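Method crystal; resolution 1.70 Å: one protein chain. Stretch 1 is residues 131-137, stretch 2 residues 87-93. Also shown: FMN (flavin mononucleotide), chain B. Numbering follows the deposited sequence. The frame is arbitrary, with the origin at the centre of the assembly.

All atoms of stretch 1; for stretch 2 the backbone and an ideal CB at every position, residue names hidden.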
# COMPACT_ATOMS: atom_id res chain seq x y z
N SER A 131 0.77 10.25 12.15
CA SER A 131 0.40 10.34 10.74
C SER A 131 -1.05 9.95 10.52
O SER A 131 -1.72 9.43 11.42
CB SER A 131 1.32 9.44 9.91
OG SER A 131 1.15 8.07 10.27
N CYS A 132 -1.54 10.29 9.34
CA CYS A 132 -2.86 9.88 8.87
C CYS A 132 -2.94 9.93 7.36
O CYS A 132 -2.39 10.84 6.75
CB CYS A 132 -3.93 10.81 9.46
SG CYS A 132 -5.66 10.26 9.36
N TRP A 133 -3.67 8.97 6.76
CA TRP A 133 -4.04 9.02 5.35
C TRP A 133 -5.04 10.15 5.19
O TRP A 133 -6.06 10.16 5.86
CB TRP A 133 -4.70 7.71 4.90
CG TRP A 133 -4.87 7.59 3.43
CD1 TRP A 133 -5.67 8.33 2.63
CD2 TRP A 133 -4.23 6.62 2.58
NE1 TRP A 133 -5.55 7.92 1.33
CE2 TRP A 133 -4.68 6.85 1.27
CE3 TRP A 133 -3.34 5.57 2.81
CZ2 TRP A 133 -4.24 6.11 0.19
CZ3 TRP A 133 -2.90 4.82 1.75
CH2 TRP A 133 -3.37 5.07 0.44
N ILE A 134 -4.76 11.06 4.28
CA ILE A 134 -5.68 12.10 3.87
C ILE A 134 -6.06 11.84 2.41
O ILE A 134 -5.20 11.92 1.53
CB ILE A 134 -5.01 13.50 4.05
CG1 ILE A 134 -4.36 13.60 5.47
CG2 ILE A 134 -6.01 14.59 3.79
CD1 ILE A 134 -5.38 13.41 6.63
N ASN A 135 -7.34 11.48 2.18
CA ASN A 135 -7.81 11.00 0.86
C ASN A 135 -8.51 12.04 0.00
O ASN A 135 -8.92 11.73 -1.09
CB ASN A 135 -8.74 9.80 1.06
CG ASN A 135 -8.65 8.78 -0.07
OD1 ASN A 135 -7.58 8.55 -0.64
ND2 ASN A 135 -9.77 8.13 -0.35
N GLN A 136 -8.63 13.28 0.47
CA GLN A 136 -9.54 14.23 -0.18
C GLN A 136 -9.04 14.77 -1.51
O GLN A 136 -9.84 15.32 -2.27
CB GLN A 136 -9.92 15.38 0.77
CG GLN A 136 -10.87 14.94 1.83
CD GLN A 136 -10.29 13.91 2.76
OE1 GLN A 136 -9.21 14.12 3.33
NE2 GLN A 136 -11.00 12.78 2.95
N LEU A 137 -7.77 14.57 -1.85
CA LEU A 137 -7.31 14.98 -3.21
C LEU A 137 -7.58 13.92 -4.31
O LEU A 137 -7.46 14.22 -5.48
CB LEU A 137 -5.83 15.37 -3.17
CG LEU A 137 -5.54 16.79 -2.65
CD1 LEU A 137 -4.03 17.01 -2.39
CD2 LEU A 137 -6.09 17.83 -3.61
N UNK A 87 -14.67 25.61 9.19
CA UNK A 87 -13.73 24.94 10.10
C UNK A 87 -13.12 23.65 9.54
O UNK A 87 -12.04 23.24 9.96
CB UNK A 87 -14.44 24.62 11.42
N UNK A 88 -13.79 22.99 8.60
CA UNK A 88 -13.29 21.75 8.03
C UNK A 88 -11.86 21.90 7.51
O UNK A 88 -11.58 22.85 6.75
CB UNK A 88 -14.21 21.28 6.90
N UNK A 89 -10.98 21.01 7.96
CA UNK A 89 -9.60 20.93 7.49
C UNK A 89 -9.29 19.47 7.26
O UNK A 89 -9.20 18.69 8.20
CB UNK A 89 -8.62 21.56 8.48
N UNK A 90 -9.14 19.09 5.99
CA UNK A 90 -8.96 17.69 5.65
C UNK A 90 -7.70 17.10 6.25
O UNK A 90 -7.67 15.90 6.51
CB UNK A 90 -8.93 17.52 4.13
N UNK A 91 -6.68 17.91 6.53
CA UNK A 91 -5.42 17.39 7.06
C UNK A 91 -5.25 17.64 8.55
O UNK A 91 -4.17 17.46 9.12
CB UNK A 91 -4.24 18.01 6.31
N UNK A 92 -6.33 18.04 9.22
CA UNK A 92 -6.34 18.15 10.68
C UNK A 92 -5.29 19.10 11.27
O UNK A 92 -4.86 18.89 12.38
CB UNK A 92 -6.14 16.76 11.28
N UNK A 93 -4.90 20.12 10.53
CA UNK A 93 -3.91 21.09 10.96
C UNK A 93 -2.57 20.48 11.30
O UNK A 93 -1.76 21.07 12.04
CB UNK A 93 -4.44 21.86 12.17
N1 FMN B . -8.51 8.85 7.56
C2 FMN B . -8.92 10.16 7.52
O2 FMN B . -9.04 10.82 8.56
N3 FMN B . -9.25 10.78 6.33
C4 FMN B . -9.18 10.09 5.18
O4 FMN B . -9.27 10.74 4.12
C4A FMN B . -8.74 8.76 5.21
N5 FMN B . -8.64 8.04 4.04
C5A FMN B . -8.18 6.74 4.03
C6 FMN B . -8.06 6.07 2.81
C7 FMN B . -7.56 4.77 2.77
C7M FMN B . -7.23 4.10 1.43
C8 FMN B . -7.16 4.16 3.96
C8M FMN B . -6.21 2.98 3.89
C9 FMN B . -7.28 4.84 5.17
C9A FMN B . -7.79 6.13 5.23
N10 FMN B . -7.94 6.84 6.43
C10 FMN B . -8.37 8.14 6.41
C1' FMN B . -7.52 6.22 7.75
C2' FMN B . -8.52 5.14 8.17
O2' FMN B . -9.71 5.74 8.66
C3' FMN B . -7.88 4.34 9.30
O3' FMN B . -6.81 3.60 8.74
C4' FMN B . -8.85 3.34 9.95
O4' FMN B . -9.87 4.04 10.66
C5' FMN B . -8.12 2.40 10.90
O5' FMN B . -7.54 3.14 11.97
P FMN B . -5.95 3.09 12.29
O1P FMN B . -5.56 1.66 12.38
O2P FMN B . -5.69 3.94 13.55
O3P FMN B . -5.20 3.63 11.10

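Position 87 lies far from stretch 1, with nothing of it near the ideal CB, so the visible atoms set little preference and many side chains would serve. The residue is Thr87, which makes no contact across the stretches.

At position 88 (phi/psi -53/127) CA-to-CB points sideways and stretch 1 is out of reach of CB. A short side chain would stop well before it, whereas a long one, aliphatic or aromatic, could extend to Gln136. Tyr88 does so: with chi1 t, its ring carries OH to 3.3 Å from CG of Gln136, a packing contact.

Position 89 is out of reach of stretch 1, which leaves its side chain open. Its backbone opens a type I turn that ends at position 92, closed by a hydrogen bond from N of 92 to O of 89 (3.1 Å). Cys89 occupies it, and its SG accepts a hydrogen bond from N of residue 93 (3.5 Å).

Position 90 points toward stretch 1. Its ideal CB is 3.5 Å from Gln136 OE1 and 4.2 Å from Ile134 CG2, so a small or compact side chain, such as Ala, Ser, Cys or Val, looks suitable. In Cys90 the p rotamer sets SG 4.0 Å from Ile134 CG2, an apolar contact. The backbone contributes as well: Cys90 O lies 3.4 Å from Ile134 CD1 and accepts a hydrogen bond from a water (2.8 Å) that also donates to Gln136 OE1 (2.7 Å), a bridge where no direct hydrogen bond joins the stretches.

Position 91 is closest to Ile134 by CA, at 6.2 Å between the two CA atoms, yet CA-to-CB points sideways. The ideal CB, 4.5 Å from Ile134 CG1, can pack there whatever follows it. Tyr91 meets Ile134 mainly at its backbone, CA of Tyr91 lying 4.0 Å from Ile134 CD1, with CB of Tyr91 4.4 Å from Ile134 CG1, while the end of its side chain leads away.

Position 92 has positive phi (58/29), which favours Gly, Asn or Asp, but CA-to-CB points toward stretch 1 across a gap leading to Cys132, Ile134 and the flavin O2. A long side chain with an apolar body and a donor at its tip would exploit all three. Tyr92 does: CE2 packs 3.7 Å from Ile134 CD1 and 4.1 Å from Cys132 SG, both oblique to the ring, and OH donates a 2.6 Å hydrogen bond to FMN O2, thus linking the turn to the cofactor.

Position 93, again with positive phi (59/25), is beyond reach of stretch 1, and its side chain is unconstrained by it. His93 fills it without touching stretch 1.

Stretch 2, residues 87-93: TYCCYYH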
# COMPACT_ATOMS: atom_id res chain seq x y z
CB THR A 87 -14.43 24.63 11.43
OG1 THR A 87 -15.50 23.70 11.19
CG2 THR A 87 -15.02 25.91 12.02
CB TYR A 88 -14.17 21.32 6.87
CG TYR A 88 -13.66 20.07 6.22
CD1 TYR A 88 -13.76 18.84 6.86
CD2 TYR A 88 -13.04 20.12 4.98
CE1 TYR A 88 -13.27 17.68 6.25
CE2 TYR A 88 -12.56 18.98 4.37
CZ TYR A 88 -12.68 17.77 5.01
OH TYR A 88 -12.20 16.65 4.38
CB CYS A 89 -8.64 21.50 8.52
SG CYS A 89 -6.96 21.46 8.00
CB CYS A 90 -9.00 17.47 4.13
SG CYS A 90 -7.63 18.19 3.18
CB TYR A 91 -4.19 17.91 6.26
CG TYR A 91 -4.05 19.40 6.32
CD1 TYR A 91 -4.75 20.21 5.46
CD2 TYR A 91 -3.28 20.01 7.28
CE1 TYR A 91 -4.68 21.57 5.54
CE2 TYR A 91 -3.20 21.37 7.37
CZ TYR A 91 -3.91 22.16 6.49
OH TYR A 91 -3.88 23.55 6.55
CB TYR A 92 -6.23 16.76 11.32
CG TYR A 92 -7.24 15.79 10.75
CD1 TYR A 92 -8.59 15.98 10.95
CD2 TYR A 92 -6.83 14.69 10.03
CE1 TYR A 92 -9.54 15.08 10.44
CE2 TYR A 92 -7.76 13.80 9.49
CZ TYR A 92 -9.11 14.00 9.70
OH TYR A 92 -10.03 13.10 9.18
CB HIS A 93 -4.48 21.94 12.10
CG HIS A 93 -5.70 22.69 11.72
ND1 HIS A 93 -5.67 23.75 10.84
CD2 HIS A 93 -7.01 22.51 12.05
CE1 HIS A 93 -6.89 24.21 10.66
NE2 HIS A 93 -7.72 23.47 11.38
O HOH W 1 -9.21 13.58 6.02
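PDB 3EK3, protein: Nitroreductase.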